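Local coordinates for protein ribulose bisphosphate carboxylase (Hyperthermus butylicus DSM 5456, PDB 6HUN) that probably adds CO2 and water to ribulose 1,5-bisphosphate, giving two molecules of 3-phosphoglycerate, as the magnesium-dependent form III Rubisco of an archaeal AMP-degradation pathway, at residues A[43-48]-A[135-140]; A[87-92]-A[102-107]; A[214-219]-A[256-261]. All coordinates share one frame; numbering follows the deposited sequence.

Interactions 1 and 2 belong to one sheet of the N-terminal domain, their centres about 11 Å apart, and interaction 2 is nested along the chain within the loop that interaction 1 closes. Strands 41-49 and 99-105 join them: Ala43 N lies 2.9 Å from Val103 O, a probable hydrogen bond, and Phe45 packs on Val103 and Tyr105. Interaction 3 sits in the catalytic barrel on the opposite side of the chain's centre, its centre about 41 Å from that of interaction 1. Side chain to side chain, Arg136 lies about 10 Å from Arg296, predicted to bind substrate, and Phe216 about 12 Å from Lys203, a predicted magnesium ligand; interaction 2 lies away from these sites.

Interaction 1 of 3, residues A[43-48]-A[135-140]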
loop_
_atom_site.group_PDB
_atom_site.type_symbol
_atom_site.label_atom_id
_atom_site.label_comp_id
_atom_site.label_asym_id
_atom_site.label_seq_id
_atom_site.Cartn_x
_atom_site.Cartn_y
_atom_site.Cartn_z
ATOM N N ALA A 43 2.914 -17.552 10.151
ATOM C CA ALA A 43 3.268 -17.020 8.823
ATOM C C ALA A 43 4.180 -18.022 8.122
ATOM O O ALA A 43 5.090 -18.567 8.753
ATOM C CB ALA A 43 3.995 -15.664 8.939
ATOM N N VAL A 44 4.004 -18.205 6.810
ATOM C CA VAL A 44 4.942 -18.966 6.004
ATOM C C VAL A 44 5.596 -18.028 4.986
ATOM O O VAL A 44 4.909 -17.338 4.207
ATOM C CB VAL A 44 4.300 -20.200 5.357
ATOM C CG1 VAL A 44 3.038 -19.830 4.609
ATOM C CG2 VAL A 44 5.328 -20.865 4.462
ATOM N N PHE A 45 6.908 -17.931 5.080
ATOM C CA PHE A 45 7.723 -17.006 4.297
ATOM C C PHE A 45 8.554 -17.821 3.330
ATOM O O PHE A 45 9.038 -18.893 3.686
ATOM C CB PHE A 45 8.696 -16.191 5.176
ATOM C CG PHE A 45 8.038 -15.323 6.212
ATOM C CD1 PHE A 45 7.447 -14.104 5.869
ATOM C CD2 PHE A 45 8.100 -15.654 7.547
ATOM C CE1 PHE A 45 6.886 -13.286 6.894
ATOM C CE2 PHE A 45 7.536 -14.875 8.514
ATOM C CZ PHE A 45 6.904 -13.671 8.184
ATOM N N ARG A 46 8.784 -17.284 2.141
ATOM C CA ARG A 46 9.790 -17.849 1.244
ATOM C C ARG A 46 11.023 -16.943 1.301
ATOM O O ARG A 46 10.946 -15.772 0.917
ATOM C CB ARG A 46 9.227 -17.957 -0.175
ATOM C CG ARG A 46 10.295 -18.536 -1.125
ATOM C CD ARG A 46 9.673 -18.714 -2.555
ATOM N NE ARG A 46 10.588 -19.467 -3.426
ATOM C CZ ARG A 46 10.214 -19.958 -4.607
ATOM N NH1 ARG A 46 8.966 -19.769 -5.038
ATOM N NH2 ARG A 46 11.085 -20.665 -5.352
ATOM N N VAL A 47 12.127 -17.462 1.827
ATOM C CA VAL A 47 13.264 -16.648 2.273
ATOM C C VAL A 47 14.455 -17.017 1.419
ATOM O O VAL A 47 14.831 -18.203 1.346
ATOM C CB VAL A 47 13.601 -16.886 3.762
ATOM C CG1 VAL A 47 14.767 -16.005 4.231
ATOM C CG2 VAL A 47 12.325 -16.719 4.660
ATOM N N THR A 48 15.051 -16.010 0.798
ATOM C CA THR A 48 16.331 -16.113 0.112
ATOM C C THR A 48 17.372 -15.329 0.914
ATOM O O THR A 48 17.415 -14.079 0.842
ATOM C CB THR A 48 16.247 -15.588 -1.318
ATOM O OG1 THR A 48 15.219 -16.282 -2.037
ATOM C CG2 THR A 48 17.601 -15.785 -2.027
ATOM N N LEU A 135 12.226 -11.909 0.194
ATOM C CA LEU A 135 11.321 -12.342 1.262
ATOM C C LEU A 135 9.932 -12.270 0.636
ATOM O O LEU A 135 9.487 -11.176 0.217
ATOM C CB LEU A 135 11.468 -11.407 2.485
ATOM C CG LEU A 135 10.460 -11.821 3.570
ATOM C CD1 LEU A 135 10.845 -13.221 4.096
ATOM C CD2 LEU A 135 10.524 -10.768 4.657
ATOM N N ARG A 136 9.300 -13.425 0.461
ATOM C CA ARG A 136 7.909 -13.458 0.032
ATOM C C ARG A 136 7.001 -13.980 1.142
ATOM O O ARG A 136 7.247 -15.051 1.728
ATOM C CB ARG A 136 7.694 -14.329 -1.200
ATOM C CG ARG A 136 6.536 -13.723 -1.937
ATOM C CD ARG A 136 5.736 -14.570 -2.593
ATOM N NE ARG A 136 5.108 -13.903 -3.706
ATOM C CZ ARG A 136 4.227 -14.541 -4.443
ATOM N NH1 ARG A 136 3.745 -13.997 -5.521
ATOM N NH2 ARG A 136 3.960 -15.790 -4.092
ATOM N N VAL A 137 5.967 -13.237 1.450
ATOM C CA VAL A 137 5.024 -13.713 2.473
ATOM C C VAL A 137 3.976 -14.513 1.727
ATOM O O VAL A 137 3.217 -13.943 0.936
ATOM C CB VAL A 137 4.385 -12.569 3.281
ATOM C CG1 VAL A 137 3.627 -13.229 4.459
ATOM C CG2 VAL A 137 5.497 -11.664 3.836
ATOM N N GLU A 138 3.954 -15.824 1.954
ATOM C CA GLU A 138 3.105 -16.684 1.136
ATOM C C GLU A 138 1.679 -16.822 1.710
ATOM O O GLU A 138 0.689 -16.840 0.954
ATOM C CB GLU A 138 3.742 -18.080 1.021
ATOM C CG GLU A 138 5.166 -18.128 0.474
ATOM C CD GLU A 138 5.245 -17.938 -1.055
ATOM O OE1 GLU A 138 4.308 -17.434 -1.703
ATOM O OE2 GLU A 138 6.323 -18.224 -1.624
ATOM N N ASP A 139 1.568 -16.939 3.033
ATOM C CA ASP A 139 0.281 -17.130 3.657
ATOM C C ASP A 139 0.432 -16.863 5.149
ATOM O O ASP A 139 1.526 -16.950 5.704
ATOM C CB ASP A 139 -0.215 -18.582 3.439
ATOM C CG ASP A 139 -1.725 -18.733 3.700
ATOM O OD1 ASP A 139 -2.393 -17.695 3.982
ATOM O OD2 ASP A 139 -2.227 -19.877 3.534
ATOM N N VAL A 140 -0.702 -16.640 5.803
ATOM C CA VAL A 140 -0.719 -16.419 7.256
ATOM C C VAL A 140 -1.973 -17.081 7.737
ATOM O O VAL A 140 -3.039 -16.858 7.154
ATOM C CB VAL A 140 -0.716 -14.920 7.637
ATOM C CG1 VAL A 140 -0.802 -14.763 9.166
ATOM C CG2 VAL A 140 0.592 -14.262 7.172
HETATM O O HOH W 1 6.763 -18.064 -4.098
#
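Residues Ala43 to Val47 run antiparallel to Leu135 to Val140, the short strand axes approaching to 4.6 Å at 154°, and four backbone hydrogen bonds tie them together. Arg46 and Arg136 exchange two of these, Arg46 N to Arg136 O and Arg136 N to Arg46 O. The other two both fall on Val44, whose O accepts Glu138 N at 2.9 Å while its N donates to Asp139 O at 3.0 Å. Two residues facing one make a classic beta bulge, and the register shifts by one between Val44 and Phe45. On the face carrying Phe45, Val47, Leu135 and Val137 the contact is apolar. The Phe45 ring turns its edge to Val137, CD1 lying 3.7 Å from Val137 CG2, and Leu135 CD1 wedges between Phe45 CB and Val47 CG2, 3.8 Å from each. Ile62 of helix 55-65 packs on Phe45, Val47 and Leu135, and Leu314 of helix 312-322 on Val137 and Val140; the central sheet of Rubisco's alpha/beta N-terminal domain holds both strands. The opposite face is largely polar apart from Val44. Glu138 CG stands beside its own backbone N (chi1 -56°) and the chain bends at chi2, which brings the carboxylate back over Arg46, with OE2 3.3 Å from Arg46 CB. Its OE1 is met on the syn side by Arg136 NH2 at 2.9 Å, in a salt bridge within the strand that lies close to the guanidinium plane. Arg46 NH1 stops 4.6 Å from Glu138 OE2, and one water links them, accepting from NH1 and donating to OE2 at a short distance. The extended Arg46 chain carries NH2 on to Asp96, its salt-bridge partner. Beyond the bulge, Asp139 leads its carboxylate away, OD1 to Lys317 and OD2 to Leu366 N, while Val44 CG1 rests against Asp139 CB.

Interaction 2 of 3, residues A[87-92]-A[102-107]; sequences KAYRFH and WVAYPV
One face of the Trp102 indole carries the guanidinium of Arg90, stacked nearly flat with planes 7° apart and centres 3.9 Å from each other. Arg90 CZ sits over the six-membered ring in a cation-pi contact, NH1 is displaced toward the rim near CE2 and NE1, and CD adds a CH-pi contact to the same ring at 4.0 Å from its centroid. The extended Arg90 chain, with CG anti to the backbone N (chi1 -175°), lays its methylenes across the indole. At the edge of the indole come Arg90 O, 3.4 Å from Trp102 CE3, and His92 CB, 3.7 Å from Trp102 CZ3. Tyr89 stands obliquely to the indole, its CZ 3.5 Å from Trp102 CB, while the edge of its ring meets Ala104 N and its CE1 lies 3.9 Å from Ala104 CB. Backbone bonds run both ways between Lys87 and Ala104. Trp102 O accepts from Tyr89 N, and Trp102 N donates to Arg90 O. On the other face Ala88 and Val103 lie against helix 55-65. Ala88 also bonds to the backbone of Phe29 and Asp31. The consecutive antiparallel strands 87-93 and 99-105 form a beta hairpin in the N-terminal domain's sheet.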
loop_
_atom_site.group_PDB
_atom_site.type_symbol
_atom_site.label_atom_id
_atom_site.label_comp_id
_atom_site.label_asym_id
_atom_site.label_seq_id
_atom_site.Cartn_x
_atom_site.Cartn_y
_atom_site.Cartn_z
ATOM N N LYS A 87 8.679 -17.273 16.919
ATOM C CA LYS A 87 9.615 -18.379 16.780
ATOM C C LYS A 87 9.563 -18.991 15.395
ATOM O O LYS A 87 8.514 -19.491 14.981
ATOM C CB LYS A 87 9.326 -19.471 17.836
ATOM C CG LYS A 87 9.610 -19.015 19.241
ATOM C CD LYS A 87 11.106 -18.772 19.448
ATOM C CE LYS A 87 11.593 -19.561 20.634
ATOM N NZ LYS A 87 11.288 -20.985 20.362
ATOM N N ALA A 88 10.709 -19.030 14.714
ATOM C CA ALA A 88 10.830 -19.841 13.511
ATOM C C ALA A 88 10.986 -21.282 13.951
ATOM O O ALA A 88 11.968 -21.599 14.620
ATOM C CB ALA A 88 12.034 -19.436 12.673
ATOM N N TYR A 89 10.063 -22.150 13.546
ATOM C CA TYR A 89 10.007 -23.507 14.086
ATOM C C TYR A 89 10.083 -24.569 13.003
ATOM O O TYR A 89 9.999 -25.768 13.308
ATOM C CB TYR A 89 8.736 -23.706 14.932
ATOM C CG TYR A 89 7.463 -23.698 14.128
ATOM C CD1 TYR A 89 6.814 -22.493 13.837
ATOM C CD2 TYR A 89 6.922 -24.873 13.629
ATOM C CE1 TYR A 89 5.682 -22.470 13.083
ATOM C CE2 TYR A 89 5.784 -24.861 12.873
ATOM C CZ TYR A 89 5.171 -23.645 12.583
ATOM O OH TYR A 89 4.019 -23.627 11.840
ATOM N N ARG A 90 10.306 -24.182 11.755
ATOM C CA ARG A 90 10.182 -25.160 10.694
ATOM C C ARG A 90 10.724 -24.579 9.417
ATOM O O ARG A 90 10.456 -23.406 9.102
ATOM C CB ARG A 90 8.728 -25.586 10.504
ATOM C CG ARG A 90 8.547 -26.682 9.515
ATOM C CD ARG A 90 7.101 -27.064 9.429
ATOM N NE ARG A 90 6.861 -27.885 8.257
ATOM C CZ ARG A 90 5.665 -28.065 7.722
ATOM N NH1 ARG A 90 4.604 -27.446 8.237
ATOM N NH2 ARG A 90 5.543 -28.814 6.644
ATOM N N PHE A 91 11.475 -25.413 8.695
ATOM C CA PHE A 91 12.243 -25.056 7.516
ATOM C C PHE A 91 12.008 -26.082 6.414
ATOM O O PHE A 91 11.986 -27.301 6.668
ATOM C CB PHE A 91 13.752 -24.979 7.873
ATOM C CG PHE A 91 14.083 -23.905 8.879
ATOM C CD1 PHE A 91 13.788 -24.077 10.226
ATOM C CD2 PHE A 91 14.670 -22.699 8.465
ATOM C CE1 PHE A 91 14.057 -23.097 11.138
ATOM C CE2 PHE A 91 14.973 -21.714 9.382
ATOM C CZ PHE A 91 14.664 -21.895 10.717
ATOM N N HIS A 92 11.893 -25.600 5.187
ATOM C CA HIS A 92 11.774 -26.453 4.014
ATOM C C HIS A 92 12.622 -25.869 2.897
ATOM O O HIS A 92 12.357 -24.765 2.394
ATOM C CB HIS A 92 10.328 -26.642 3.572
ATOM C CG HIS A 92 10.181 -27.506 2.356
ATOM N ND1 HIS A 92 10.168 -28.887 2.419
ATOM C CD2 HIS A 92 10.075 -27.191 1.044
ATOM C CE1 HIS A 92 10.025 -29.379 1.204
ATOM N NE2 HIS A 92 9.960 -28.376 0.350
ATOM N N TRP A 102 8.418 -21.366 8.478
ATOM C CA TRP A 102 7.225 -21.108 9.262
ATOM C C TRP A 102 7.617 -20.409 10.543
ATOM O O TRP A 102 8.493 -20.886 11.287
ATOM C CB TRP A 102 6.464 -22.400 9.613
ATOM C CG TRP A 102 5.822 -23.088 8.445
ATOM C CD1 TRP A 102 4.482 -23.175 8.182
ATOM C CD2 TRP A 102 6.480 -23.817 7.398
ATOM N NE1 TRP A 102 4.276 -23.893 7.048
ATOM C CE2 TRP A 102 5.482 -24.302 6.543
ATOM C CE3 TRP A 102 7.813 -24.104 7.101
ATOM C CZ2 TRP A 102 5.778 -25.055 5.401
ATOM C CZ3 TRP A 102 8.105 -24.839 5.990
ATOM C CH2 TRP A 102 7.095 -25.318 5.150
ATOM N N VAL A 103 6.917 -19.330 10.843
ATOM C CA VAL A 103 7.137 -18.546 12.050
ATOM C C VAL A 103 5.823 -18.481 12.805
ATOM O O VAL A 103 4.779 -18.172 12.224
ATOM C CB VAL A 103 7.658 -17.126 11.737
ATOM C CG1 VAL A 103 7.997 -16.362 13.062
ATOM C CG2 VAL A 103 8.866 -17.207 10.876
ATOM N N ALA A 104 5.874 -18.782 14.096
ATOM C CA ALA A 104 4.713 -18.712 14.963
ATOM C C ALA A 104 4.783 -17.442 15.815
ATOM O O ALA A 104 5.849 -17.097 16.355
ATOM C CB ALA A 104 4.649 -19.974 15.868
ATOM N N TYR A 105 3.632 -16.768 15.943
ATOM C CA TYR A 105 3.486 -15.445 16.584
ATOM C C TYR A 105 2.410 -15.500 17.659
ATOM O O TYR A 105 1.235 -15.756 17.334
ATOM C CB TYR A 105 3.063 -14.341 15.588
ATOM C CG TYR A 105 4.068 -14.021 14.511
ATOM C CD1 TYR A 105 4.088 -14.740 13.344
ATOM C CD2 TYR A 105 5.004 -13.002 14.673
ATOM C CE1 TYR A 105 5.002 -14.493 12.371
ATOM C CE2 TYR A 105 5.948 -12.729 13.686
ATOM C CZ TYR A 105 5.921 -13.478 12.513
ATOM O OH TYR A 105 6.846 -13.230 11.517
ATOM N N PRO A 106 2.710 -15.109 18.897
ATOM C CA PRO A 106 1.648 -14.965 19.910
ATOM C C PRO A 106 0.627 -13.907 19.521
ATOM O O PRO A 106 0.979 -12.848 19.005
ATOM C CB PRO A 106 2.420 -14.537 21.163
ATOM C CG PRO A 106 3.872 -14.662 20.831
ATOM C CD PRO A 106 3.994 -14.568 19.354
ATOM N N VAL A 107 -0.657 -14.204 19.743
ATOM C CA VAL A 107 -1.704 -13.288 19.262
ATOM C C VAL A 107 -1.666 -11.942 19.984
ATOM O O VAL A 107 -2.139 -10.928 19.451
ATOM C CB VAL A 107 -3.103 -13.934 19.376
ATOM C CG1 VAL A 107 -4.184 -12.947 19.003
ATOM C CG2 VAL A 107 -3.244 -15.089 18.421
#

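Interaction 3 of 3, residues A[214-219]-A[256-261]; sequences CRFEAR and KLVADY
Phe216 and Glu217, in the first turn of helix 216-234, meet Leu257, Val258 and Tyr261 at the end of helix 248-260, two successive outer helices of the catalytic alpha/beta barrel. The Phe216 ring approaches edge-on: its CZ reaches Val258 CG2 at 3.6 Å, the methyl lying in the ring plane, and CD2 lies 4.2 Å from Leu257 CD1. Phe216 CG is anti to the backbone N (chi1 -176°), which directs the ring toward helix 248-260, where it crosses Val258 at about a right angle. Leu257, whose side chain slides past Phe216 in the opposite direction, sets its two methyls against Glu217. CD2 comes to 3.6 Å from Glu217 OE1, while CD1 packs at 4.0 Å from Glu217 CB, and the two side chains also cross almost perpendicularly. In the barrel these helices follow strands 201-203 and 239-243, so that the contact joins neighbouring beta-alpha units, the start of one helix against the end of the next. Phe216 also touches Val244, in the loop after strand 239-243. Tyr261, partly exposed and the first residue to leave helical conformation, directs its hydroxyl to Glu217. The OH donates a weak bond of 3.4 Å to OE2, with the carboxylate and ring planes 89° apart. Glu217 lies two residues after the N-cap Arg215, so its negative charge may be favoured by the start of the helix. The Tyr261 side chain also touches Leu220, Lys221 and Met224 of helix 216-234, continuing the interface along that helix. Arg219 forms a salt bridge with Asp204, which in sequence lies between the predicted magnesium ligands Lys203 and Asp205, the former through a carbamate not present in this structure, and Phe216 N is held by Ser210 OG.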
loop_
_atom_site.group_PDB
_atom_site.type_symbol
_atom_site.label_atom_id
_atom_site.label_comp_id
_atom_site.label_asym_id
_atom_site.label_seq_id
_atom_site.Cartn_x
_atom_site.Cartn_y
_atom_site.Cartn_z
ATOM N N CYS A 214 -16.145 15.208 -14.768
ATOM C CA CYS A 214 -17.210 14.272 -14.412
ATOM C C CYS A 214 -17.198 14.024 -12.909
ATOM O O CYS A 214 -16.733 12.977 -12.431
ATOM C CB CYS A 214 -17.057 12.934 -15.148
ATOM S SG CYS A 214 -18.606 11.949 -15.166
ATOM N N ARG A 215 -17.708 14.995 -12.167
ATOM C CA ARG A 215 -17.716 14.915 -10.721
ATOM C C ARG A 215 -18.601 13.791 -10.231
ATOM O O ARG A 215 -19.604 13.415 -10.872
ATOM C CB ARG A 215 -18.186 16.230 -10.131
ATOM C CG ARG A 215 -17.437 17.327 -10.739
ATOM C CD ARG A 215 -16.130 17.534 -10.024
ATOM N NE ARG A 215 -15.516 18.761 -10.500
ATOM C CZ ARG A 215 -16.053 19.976 -10.359
ATOM N NH1 ARG A 215 -15.423 21.040 -10.841
ATOM N NH2 ARG A 215 -17.212 20.138 -9.728
ATOM N N PHE A 216 -18.260 13.321 -9.030
ATOM C CA PHE A 216 -18.872 12.118 -8.491
ATOM C C PHE A 216 -20.382 12.272 -8.408
ATOM O O PHE A 216 -21.131 11.414 -8.903
ATOM C CB PHE A 216 -18.298 11.781 -7.118
ATOM C CG PHE A 216 -18.837 10.476 -6.560
ATOM C CD1 PHE A 216 -18.229 9.275 -6.875
ATOM C CD2 PHE A 216 -19.983 10.458 -5.770
ATOM C CE1 PHE A 216 -18.716 8.046 -6.386
ATOM C CE2 PHE A 216 -20.484 9.242 -5.283
ATOM C CZ PHE A 216 -19.855 8.051 -5.591
ATOM N N GLU A 217 -20.847 13.388 -7.826
ATOM C CA GLU A 217 -22.280 13.531 -7.584
ATOM C C GLU A 217 -23.050 13.631 -8.891
ATOM O O GLU A 217 -24.096 12.993 -9.057
ATOM C CB GLU A 217 -22.558 14.742 -6.690
ATOM C CG GLU A 217 -24.055 15.108 -6.702
ATOM C CD GLU A 217 -24.622 15.551 -5.361
ATOM O OE1 GLU A 217 -23.845 16.026 -4.504
ATOM O OE2 GLU A 217 -25.864 15.462 -5.189
ATOM N N ALA A 218 -22.560 14.441 -9.830
ATOM C CA ALA A 218 -23.277 14.601 -11.086
ATOM C C ALA A 218 -23.260 13.301 -11.884
ATOM O O ALA A 218 -24.244 12.973 -12.542
ATOM C CB ALA A 218 -22.687 15.767 -11.885
ATOM N N ARG A 219 -22.179 12.536 -11.801
ATOM C CA ARG A 219 -22.096 11.227 -12.459
ATOM C C ARG A 219 -23.060 10.213 -11.836
ATOM O O ARG A 219 -23.832 9.540 -12.555
ATOM C CB ARG A 219 -20.655 10.708 -12.374
ATOM C CG ARG A 219 -20.498 9.282 -12.815
ATOM C CD ARG A 219 -19.011 8.973 -12.996
ATOM N NE ARG A 219 -18.398 8.324 -11.847
ATOM C CZ ARG A 219 -17.482 8.899 -11.078
ATOM N NH1 ARG A 219 -17.101 10.148 -11.331
ATOM N NH2 ARG A 219 -16.966 8.225 -10.063
ATOM N N LYS A 256 -22.048 8.263 1.565
ATOM C CA LYS A 256 -23.403 8.674 1.962
ATOM C C LYS A 256 -24.238 9.058 0.746
ATOM O O LYS A 256 -25.423 8.700 0.668
ATOM C CB LYS A 256 -23.331 9.832 2.966
ATOM C CG LYS A 256 -24.731 10.264 3.545
ATOM C CD LYS A 256 -24.511 11.263 4.663
ATOM C CE LYS A 256 -25.851 11.973 5.024
ATOM N NZ LYS A 256 -26.874 10.959 5.348
ATOM N N LEU A 257 -23.644 9.722 -0.254
ATOM C CA LEU A 257 -24.422 10.050 -1.454
ATOM C C LEU A 257 -24.889 8.785 -2.171
ATOM O O LEU A 257 -26.025 8.722 -2.656
ATOM C CB LEU A 257 -23.602 10.910 -2.407
ATOM C CG LEU A 257 -23.367 12.401 -2.179
ATOM C CD1 LEU A 257 -22.299 12.799 -3.179
ATOM C CD2 LEU A 257 -24.684 13.211 -2.395
ATOM N N VAL A 258 -24.011 7.780 -2.277
ATOM C CA VAL A 258 -24.414 6.484 -2.843
ATOM C C VAL A 258 -25.600 5.912 -2.071
ATOM O O VAL A 258 -26.600 5.455 -2.652
ATOM C CB VAL A 258 -23.211 5.511 -2.824
ATOM C CG1 VAL A 258 -23.766 4.054 -3.076
ATOM C CG2 VAL A 258 -22.225 5.929 -3.867
ATOM N N ALA A 259 -25.481 5.872 -0.750
ATOM C CA ALA A 259 -26.562 5.359 0.089
ATOM C C ALA A 259 -27.849 6.185 -0.085
ATOM O O ALA A 259 -28.938 5.624 -0.254
ATOM C CB ALA A 259 -26.111 5.370 1.557
ATOM N N ASP A 260 -27.741 7.524 -0.052
ATOM C CA ASP A 260 -28.944 8.366 -0.170
ATOM C C ASP A 260 -29.651 8.197 -1.503
ATOM O O ASP A 260 -30.863 8.449 -1.581
ATOM C CB ASP A 260 -28.578 9.834 0.022
ATOM C CG ASP A 260 -28.172 10.126 1.443
ATOM O OD1 ASP A 260 -28.494 9.254 2.289
ATOM O OD2 ASP A 260 -27.560 11.186 1.724
ATOM N N TYR A 261 -28.926 7.820 -2.566
ATOM C CA TYR A 261 -29.560 7.569 -3.859
ATOM C C TYR A 261 -30.078 6.152 -3.998
ATOM O O TYR A 261 -30.546 5.792 -5.084
ATOM C CB TYR A 261 -28.614 7.882 -5.025
ATOM C CG TYR A 261 -28.531 9.351 -5.395
ATOM C CD1 TYR A 261 -29.493 9.956 -6.180
ATOM C CD2 TYR A 261 -27.502 10.126 -4.945
ATOM C CE1 TYR A 261 -29.401 11.291 -6.503
ATOM C CE2 TYR A 261 -27.401 11.435 -5.264
ATOM C CZ TYR A 261 -28.350 12.015 -6.041
ATOM O OH TYR A 261 -28.228 13.347 -6.335
#